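Local atomic coordinates of esterase A (PDB entry 5GKV), a protein that probably hydrolyses ester substrates as a serine hydrolase of the beta-lactamase and penicillin-binding protein family. Residues 22-25 with 26-29; 28-31 with 32-36; 372-375 with 376-379. All coordinates share one frame; numbering follows the deposited sequence.

Contact 1: 22-25 with 26-29; sequences DRFA and AVRE
Phe-24 and Val-27 meet on the inner side of the first turn of helix 25-35, Phe-24 CB lying 4.1 Å from Val-27 CG2. The Phe-24 CG is turned opposite its own carbonyl carbon (chi1 -66°), which carries the ring away from the following turn, so that CB does the touching while the ring is left to Val-54, Val-55 and Ile-49 of the sheet. Arg-23 CG covers part of one ring face. Val-27 sits just behind, against Val-55, Phe-45 and the alanines Ala-381 and Ala-382 of the C-terminal helix, which makes this the packed side of the turn.

Phe-24 is the N-cap residue, and its carbonyl starts the helical bonding. Val-27 N donates to Phe-24 O at 2.8 Å, but the N-H...O angle is 132° and the donor stands above the carbonyl plane. A weak bond from Arg-28 N reaches the same oxygen. One residue on, the bond from Glu-29 N to Ala-25 O (3.1 Å) lies in the carbonyl plane and is straighter, at 159°.

Away from these apolar contacts the turn is looser, and two waters bind the main chain. One water donates to Arg-23 O and accepts from Ala-26 N, joining the 3-10 turn to the helix start; a second water donates to Ala-25 O at 2.8 Å and only weakly to Glu-29 OE2. Glu-29 CG passes 3.4 Å from Ala-25 O. The chemistry thus divides the turn: apolar carbons hold its inner side to the sheet and to helix 373-384, while water supplements the main-chain bonding outside.

Contact 2: 28-31 with 32-36; sequences REVF and EQNFA
Phe-31 has CG anti to its backbone N (chi1 -166°), whereas Phe-35 has CG anti to its carbonyl carbon (chi1 -72°), and this pair of torsions, one turn apart on helix 25-35, brings the two side chains alongside each other, pointing the same way. Their ring centroids are 5.1 Å apart and the planes stand at 61°, the geometry of an edge-to-face pair. Phe-35 supplies the edge: its CE2 rests over one face of Phe-31, displaced toward the rim, and comes within 3.4 Å of Phe-31 CE2. The same side of the Phe-35 ring also reaches the backbone, since CD2 lies 3.1 Å from Phe-31 O, which sits in the ring plane. The partially positive ring hydrogen there would probably be drawn to this oxygen, whose regular helical bond from Phe-35 N is weak and long at 3.5 Å.

Preceding residues bond more firmly. Glu-32 N to Arg-28 O measures 2.9 Å and is nearly straight; Gln-33 N to Glu-29 O and Asn-34 N to Val-30 O follow. Asn-34 lies on another side of the helix, its CB 3.4 Å from Phe-31 O. Its amide turns to the C-terminal helix, where OD1 accepts from Arg-377 NH2 and ND2 donates to Arg-374 O. Glu-29 OE1 and Glu-32 OE2 are 5.5 Å apart, a mild like-charge neighbourhood on the exposed side.

Ile-16 touches both phenylalanines and Leu-57 packs on Phe-31. This aromatic i, i+4 pair lies on the buried side of an amphipathic helix, the N-terminal one, which packs on the antiparallel sheet of the beta-lactamase-type fold.

Contact 3: 372-375 with 376-379; sequences DPRS and VRLI
Pro-373 O accepts from Arg-377 N at 2.9 Å and 168°, and the neighbouring i to i+4 bonds, Val-376 N to Asp-372 O and Ile-379 N to Ser-375 O, show that helix 373-384 settles into regular alpha geometry from its first turn, although the bond from Leu-378 N to Arg-374 O is weak. Arg-377 folds back over that turn. Its chain bends at chi3 (-72°), which lays the guanidinium with one face over Pro-373 O, the oxygen standing 3.6 Å above the centre of the plane. At one end of the group NH1 touches Pro-373 CB, at 3.4 Å; at the other, NH2 nears Arg-374 CG and is held by Asn-34.

Asp-372 caps the helix. Its OD1 takes Arg-374 N on the anti side at 2.9 Å and Arg-374 NE on the syn side, while OD2 receives Arg-374 NH2 from above the carboxylate plane. Arginine and acid thus form a side-on salt bridge through NE and NH2, with both bonds close to the guanidinium plane, and Arg-374 NH1 goes on to a salt bridge with Glu-40 and the carbonyl of Lys-364. The two carboxylates would probably balance its buried charge, and the guanidinium in turn would tend to keep them ionised.

Ser-375 OG donates to Asp-372 O at 2.9 Å, in the carbonyl plane and on a lone pair; Val-376 N shares that oxygen, and Val-376 CG2 packs 3.4 Å from it. Leu-378 and Ile-379 turn inward to Phe-45, with Tyr-360 against the leucine. An N-cap aspartate followed by proline is a common helix start, and here it opens the C-terminal helix that packs on the sheet of the beta-lactamase-type fold.

In the fold
From the N terminus the chain leaves strand 16-17, makes the turn of contact 1 and enters helix 25-35; contact 2 continues on that helix, sharing Arg-28 and Glu-29, with its centre about 10 Å from that of contact 1. Contact 3 comes only near the C terminus, at the start of helix 373-384. All three are local, so none closes a long loop or nests in another. The two terminal helices nevertheless meet: Leu-378 CD2 packs 3.8 Å from Val-27 O and 3.5 Å from Phe-31 N. Together with the two side-chain hydrogen bonds of Asn-34 to helix 373-384, this joins the chain's two ends beside the antiparallel sheet.

Contact 1: 22-25 with 26-29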
loop_
_atom_site.group_PDB
_atom_site.type_symbol
_atom_site.label_atom_id
_atom_site.label_comp_id
_atom_site.label_asym_id
_atom_site.label_seq_id
_atom_site.Cartn_x
_atom_site.Cartn_y
_atom_site.Cartn_z
ATOM N N ASP A 22 -14.263 -1.433 26.004
ATOM C CA ASP A 22 -15.005 -2.662 26.273
ATOM C C ASP A 22 -15.726 -3.191 25.026
ATOM O O ASP A 22 -15.823 -4.409 24.822
ATOM C CB ASP A 22 -15.990 -2.385 27.408
ATOM C CG ASP A 22 -16.929 -3.540 27.672
ATOM O OD1 ASP A 22 -16.456 -4.566 28.223
ATOM O OD2 ASP A 22 -18.137 -3.404 27.347
ATOM N N ARG A 23 -16.234 -2.292 24.179
ATOM C CA ARG A 23 -16.933 -2.747 22.980
ATOM C C ARG A 23 -16.047 -3.626 22.103
ATOM O O ARG A 23 -16.548 -4.548 21.444
ATOM C CB ARG A 23 -17.435 -1.556 22.175
ATOM C CG ARG A 23 -18.090 -1.963 20.866
ATOM C CD ARG A 23 -18.912 -0.844 20.299
ATOM N NE ARG A 23 -19.923 -1.353 19.388
ATOM C CZ ARG A 23 -20.405 -0.660 18.361
ATOM N NH1 ARG A 23 -19.951 0.568 18.115
ATOM N NH2 ARG A 23 -21.328 -1.202 17.572
ATOM N N PHE A 24 -14.732 -3.382 22.099
ATOM C CA PHE A 24 -13.815 -4.085 21.208
ATOM C C PHE A 24 -12.908 -5.059 21.958
ATOM O O PHE A 24 -11.805 -5.369 21.496
ATOM C CB PHE A 24 -12.996 -3.081 20.395
ATOM C CG PHE A 24 -13.827 -2.278 19.427
ATOM C CD1 PHE A 24 -14.226 -2.824 18.225
ATOM C CD2 PHE A 24 -14.218 -0.983 19.728
ATOM C CE1 PHE A 24 -14.993 -2.103 17.329
ATOM C CE2 PHE A 24 -14.991 -0.256 18.846
ATOM C CZ PHE A 24 -15.380 -0.812 17.644
ATOM N N ALA A 25 -13.380 -5.584 23.096
ATOM C CA ALA A 25 -12.577 -6.532 23.866
ATOM C C ALA A 25 -12.125 -7.716 23.021
ATOM O O ALA A 25 -11.031 -8.236 23.233
ATOM C CB ALA A 25 -13.357 -7.028 25.091
ATOM N N ALA A 26 -12.951 -8.168 22.069
ATOM C CA ALA A 26 -12.543 -9.288 21.220
ATOM C C ALA A 26 -11.285 -8.962 20.415
ATOM O O ALA A 26 -10.463 -9.852 20.148
ATOM C CB ALA A 26 -13.680 -9.682 20.267
ATOM N N VAL A 27 -11.118 -7.703 20.018
ATOM C CA VAL A 27 -9.914 -7.326 19.281
ATOM C C VAL A 27 -8.679 -7.517 20.153
ATOM O O VAL A 27 -7.672 -8.082 19.711
ATOM C CB VAL A 27 -10.027 -5.882 18.765
ATOM C CG1 VAL A 27 -8.758 -5.496 18.016
ATOM C CG2 VAL A 27 -11.233 -5.763 17.822
ATOM N N ARG A 28 -8.737 -7.047 21.409
ATOM C CA ARG A 28 -7.596 -7.233 22.307
ATOM C C ARG A 28 -7.292 -8.713 22.508
ATOM O O ARG A 28 -6.121 -9.117 22.535
ATOM C CB ARG A 28 -7.847 -6.552 23.661
ATOM C CG ARG A 28 -6.669 -6.696 24.639
ATOM C CD ARG A 28 -6.985 -6.184 26.046
ATOM N NE ARG A 28 -7.386 -4.770 26.144
ATOM C CZ ARG A 28 -6.564 -3.743 26.403
ATOM N NH1 ARG A 28 -5.255 -3.930 26.560
ATOM N NH2 ARG A 28 -7.051 -2.510 26.496
ATOM N N GLU A 29 -8.332 -9.545 22.628
ATOM C CA GLU A 29 -8.117 -10.982 22.802
ATOM C C GLU A 29 -7.382 -11.583 21.609
ATOM O O GLU A 29 -6.420 -12.349 21.775
ATOM C CB GLU A 29 -9.457 -11.692 22.993
ATOM C CG GLU A 29 -10.145 -11.380 24.302
ATOM C CD GLU A 29 -9.639 -12.247 25.446
ATOM O OE1 GLU A 29 -9.119 -13.356 25.174
ATOM O OE2 GLU A 29 -9.773 -11.819 26.609
HETATM O O HOH W 1 -15.673 -7.333 21.549
HETATM O O HOH W 2 -10.181 -8.430 25.873
#

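Contact 2: 28-31 with 32-36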
loop_
_atom_site.group_PDB
_atom_site.type_symbol
_atom_site.label_atom_id
_atom_site.label_comp_id
_atom_site.label_asym_id
_atom_site.label_seq_id
_atom_site.Cartn_x
_atom_site.Cartn_y
_atom_site.Cartn_z
ATOM N N ARG A 28 -8.737 -7.047 21.409
ATOM C CA ARG A 28 -7.596 -7.233 22.307
ATOM C C ARG A 28 -7.292 -8.713 22.508
ATOM O O ARG A 28 -6.121 -9.117 22.535
ATOM C CB ARG A 28 -7.847 -6.552 23.661
ATOM C CG ARG A 28 -6.669 -6.696 24.639
ATOM C CD ARG A 28 -6.985 -6.184 26.046
ATOM N NE ARG A 28 -7.386 -4.770 26.144
ATOM C CZ ARG A 28 -6.564 -3.743 26.403
ATOM N NH1 ARG A 28 -5.255 -3.930 26.560
ATOM N NH2 ARG A 28 -7.051 -2.510 26.496
ATOM N N GLU A 29 -8.332 -9.545 22.628
ATOM C CA GLU A 29 -8.117 -10.982 22.802
ATOM C C GLU A 29 -7.382 -11.583 21.609
ATOM O O GLU A 29 -6.420 -12.349 21.775
ATOM C CB GLU A 29 -9.457 -11.692 22.993
ATOM C CG GLU A 29 -10.145 -11.380 24.302
ATOM C CD GLU A 29 -9.639 -12.247 25.446
ATOM O OE1 GLU A 29 -9.119 -13.356 25.174
ATOM O OE2 GLU A 29 -9.773 -11.819 26.609
ATOM N N VAL A 30 -7.844 -11.268 20.396
ATOM C CA VAL A 30 -7.212 -11.784 19.182
ATOM C C VAL A 30 -5.792 -11.254 19.053
ATOM O O VAL A 30 -4.862 -12.002 18.706
ATOM C CB VAL A 30 -8.064 -11.427 17.951
ATOM C CG1 VAL A 30 -7.307 -11.748 16.657
ATOM C CG2 VAL A 30 -9.409 -12.191 18.002
ATOM N N PHE A 31 -5.606 -9.956 19.340
ATOM C CA PHE A 31 -4.284 -9.339 19.316
ATOM C C PHE A 31 -3.327 -10.080 20.244
ATOM O O PHE A 31 -2.239 -10.493 19.835
ATOM C CB PHE A 31 -4.418 -7.860 19.710
ATOM C CG PHE A 31 -3.208 -7.007 19.409
ATOM C CD1 PHE A 31 -2.939 -6.582 18.116
ATOM C CD2 PHE A 31 -2.368 -6.606 20.430
ATOM C CE1 PHE A 31 -1.828 -5.777 17.838
ATOM C CE2 PHE A 31 -1.254 -5.798 20.169
ATOM C CZ PHE A 31 -0.991 -5.378 18.868
ATOM N N GLU A 32 -3.730 -10.275 21.501
ATOM C CA GLU A 32 -2.901 -11.050 22.422
ATOM C C GLU A 32 -2.589 -12.436 21.868
ATOM O O GLU A 32 -1.458 -12.913 21.981
ATOM C CB GLU A 32 -3.597 -11.156 23.783
ATOM C CG GLU A 32 -2.909 -12.115 24.749
ATOM C CD GLU A 32 -3.651 -12.223 26.082
ATOM O OE1 GLU A 32 -3.636 -13.329 26.675
ATOM O OE2 GLU A 32 -4.231 -11.204 26.528
ATOM N N GLN A 33 -3.580 -13.104 21.269
ATOM C CA GLN A 33 -3.330 -14.441 20.742
ATOM C C GLN A 33 -2.329 -14.431 19.588
ATOM O O GLN A 33 -1.549 -15.384 19.462
ATOM C CB GLN A 33 -4.634 -15.098 20.296
ATOM C CG GLN A 33 -4.478 -16.579 19.900
ATOM C CD GLN A 33 -4.268 -17.467 21.122
ATOM O OE1 GLN A 33 -4.886 -17.249 22.171
ATOM N NE2 GLN A 33 -3.382 -18.452 20.999
ATOM N N ASN A 34 -2.335 -13.382 18.735
ATOM C CA ASN A 34 -1.337 -13.292 17.657
ATOM C C ASN A 34 0.087 -13.362 18.207
ATOM O O ASN A 34 0.983 -13.885 17.538
ATOM C CB ASN A 34 -1.490 -11.991 16.842
ATOM C CG ASN A 34 -2.656 -12.023 15.864
ATOM O OD1 ASN A 34 -3.219 -13.079 15.580
ATOM N ND2 ASN A 34 -3.036 -10.852 15.358
ATOM N N PHE A 35 0.319 -12.819 19.403
ATOM C CA PHE A 35 1.649 -12.876 20.000
ATOM C C PHE A 35 1.966 -14.236 20.624
ATOM O O PHE A 35 3.143 -14.524 20.876
ATOM C CB PHE A 35 1.801 -11.767 21.044
ATOM C CG PHE A 35 1.919 -10.394 20.437
ATOM C CD1 PHE A 35 3.170 -9.841 20.186
ATOM C CD2 PHE A 35 0.778 -9.672 20.087
ATOM C CE1 PHE A 35 3.300 -8.580 19.614
ATOM C CE2 PHE A 35 0.887 -8.412 19.494
ATOM C CZ PHE A 35 2.159 -7.854 19.261
ATOM N N ALA A 36 0.960 -15.085 20.846
ATOM C CA ALA A 36 1.212 -16.393 21.447
ATOM C C ALA A 36 2.001 -17.293 20.503
ATOM O O ALA A 36 1.886 -17.205 19.274
ATOM C CB ALA A 36 -0.101 -17.077 21.826
#

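Contact 3: 372-375 with 376-379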
loop_
_atom_site.group_PDB
_atom_site.type_symbol
_atom_site.label_atom_id
_atom_site.label_comp_id
_atom_site.label_asym_id
_atom_site.label_seq_id
_atom_site.Cartn_x
_atom_site.Cartn_y
_atom_site.Cartn_z
ATOM N N ASP A 372 -2.703 -11.961 5.254
ATOM C CA ASP A 372 -1.991 -12.557 6.373
ATOM C C ASP A 372 -2.991 -12.777 7.502
ATOM O O ASP A 372 -3.702 -11.833 7.876
ATOM C CB ASP A 372 -0.857 -11.641 6.835
ATOM C CG ASP A 372 -0.026 -12.251 7.943
ATOM O OD1 ASP A 372 -0.529 -12.398 9.085
ATOM O OD2 ASP A 372 1.147 -12.594 7.660
ATOM N N PRO A 373 -3.091 -13.990 8.059
ATOM C CA PRO A 373 -4.159 -14.253 9.032
ATOM C C PRO A 373 -4.064 -13.424 10.300
ATOM O O PRO A 373 -5.095 -13.239 10.950
ATOM C CB PRO A 373 -4.007 -15.753 9.342
ATOM C CG PRO A 373 -2.623 -16.100 8.906
ATOM C CD PRO A 373 -2.353 -15.220 7.717
ATOM N N ARG A 374 -2.874 -12.946 10.691
ATOM C CA ARG A 374 -2.802 -12.052 11.852
ATOM C C ARG A 374 -3.681 -10.822 11.637
ATOM O O ARG A 374 -4.447 -10.421 12.527
ATOM C CB ARG A 374 -1.345 -11.650 12.126
ATOM C CG ARG A 374 -0.424 -12.849 12.494
ATOM C CD ARG A 374 1.047 -12.437 12.504
ATOM N NE ARG A 374 1.533 -12.121 11.149
ATOM C CZ ARG A 374 2.708 -11.549 10.892
ATOM N NH1 ARG A 374 3.514 -11.190 11.890
ATOM N NH2 ARG A 374 3.069 -11.328 9.635
ATOM N N SER A 375 -3.629 -10.239 10.440
ATOM C CA SER A 375 -4.430 -9.050 10.157
ATOM C C SER A 375 -5.897 -9.408 9.957
ATOM O O SER A 375 -6.784 -8.698 10.448
ATOM C CB SER A 375 -3.876 -8.309 8.926
ATOM O OG SER A 375 -4.102 -9.009 7.704
ATOM N N VAL A 376 -6.163 -10.527 9.273
ATOM C CA VAL A 376 -7.543 -10.910 8.975
ATOM C C VAL A 376 -8.314 -11.186 10.264
ATOM O O VAL A 376 -9.453 -10.726 10.432
ATOM C CB VAL A 376 -7.566 -12.113 8.019
ATOM C CG1 VAL A 376 -8.995 -12.547 7.743
ATOM C CG2 VAL A 376 -6.849 -11.753 6.702
ATOM N N ARG A 377 -7.706 -11.926 11.194
ATOM C CA ARG A 377 -8.381 -12.234 12.456
ATOM C C ARG A 377 -8.699 -10.963 13.234
ATOM O O ARG A 377 -9.748 -10.870 13.883
ATOM C CB ARG A 377 -7.515 -13.151 13.323
ATOM C CG ARG A 377 -7.346 -14.582 12.825
ATOM C CD ARG A 377 -6.668 -15.450 13.923
ATOM N NE ARG A 377 -5.246 -15.130 14.098
ATOM C CZ ARG A 377 -4.262 -15.731 13.428
ATOM N NH1 ARG A 377 -4.548 -16.700 12.560
ATOM N NH2 ARG A 377 -2.995 -15.385 13.639
ATOM N N LEU A 378 -7.790 -9.981 13.208
ATOM C CA LEU A 378 -8.025 -8.730 13.931
ATOM C C LEU A 378 -9.187 -7.955 13.323
ATOM O O LEU A 378 -10.070 -7.466 14.044
ATOM C CB LEU A 378 -6.751 -7.865 13.932
ATOM C CG LEU A 378 -5.617 -8.373 14.835
ATOM C CD1 LEU A 378 -4.294 -7.645 14.531
ATOM C CD2 LEU A 378 -6.008 -8.217 16.331
ATOM N N ILE A 379 -9.207 -7.841 11.995
ATOM C CA ILE A 379 -10.274 -7.107 11.319
ATOM C C ILE A 379 -11.610 -7.808 11.531
ATOM O O ILE A 379 -12.644 -7.165 11.738
ATOM C CB ILE A 379 -9.934 -6.944 9.824
ATOM C CG1 ILE A 379 -8.686 -6.049 9.667
ATOM C CG2 ILE A 379 -11.113 -6.356 9.045
ATOM C CD1 ILE A 379 -8.073 -6.080 8.264
#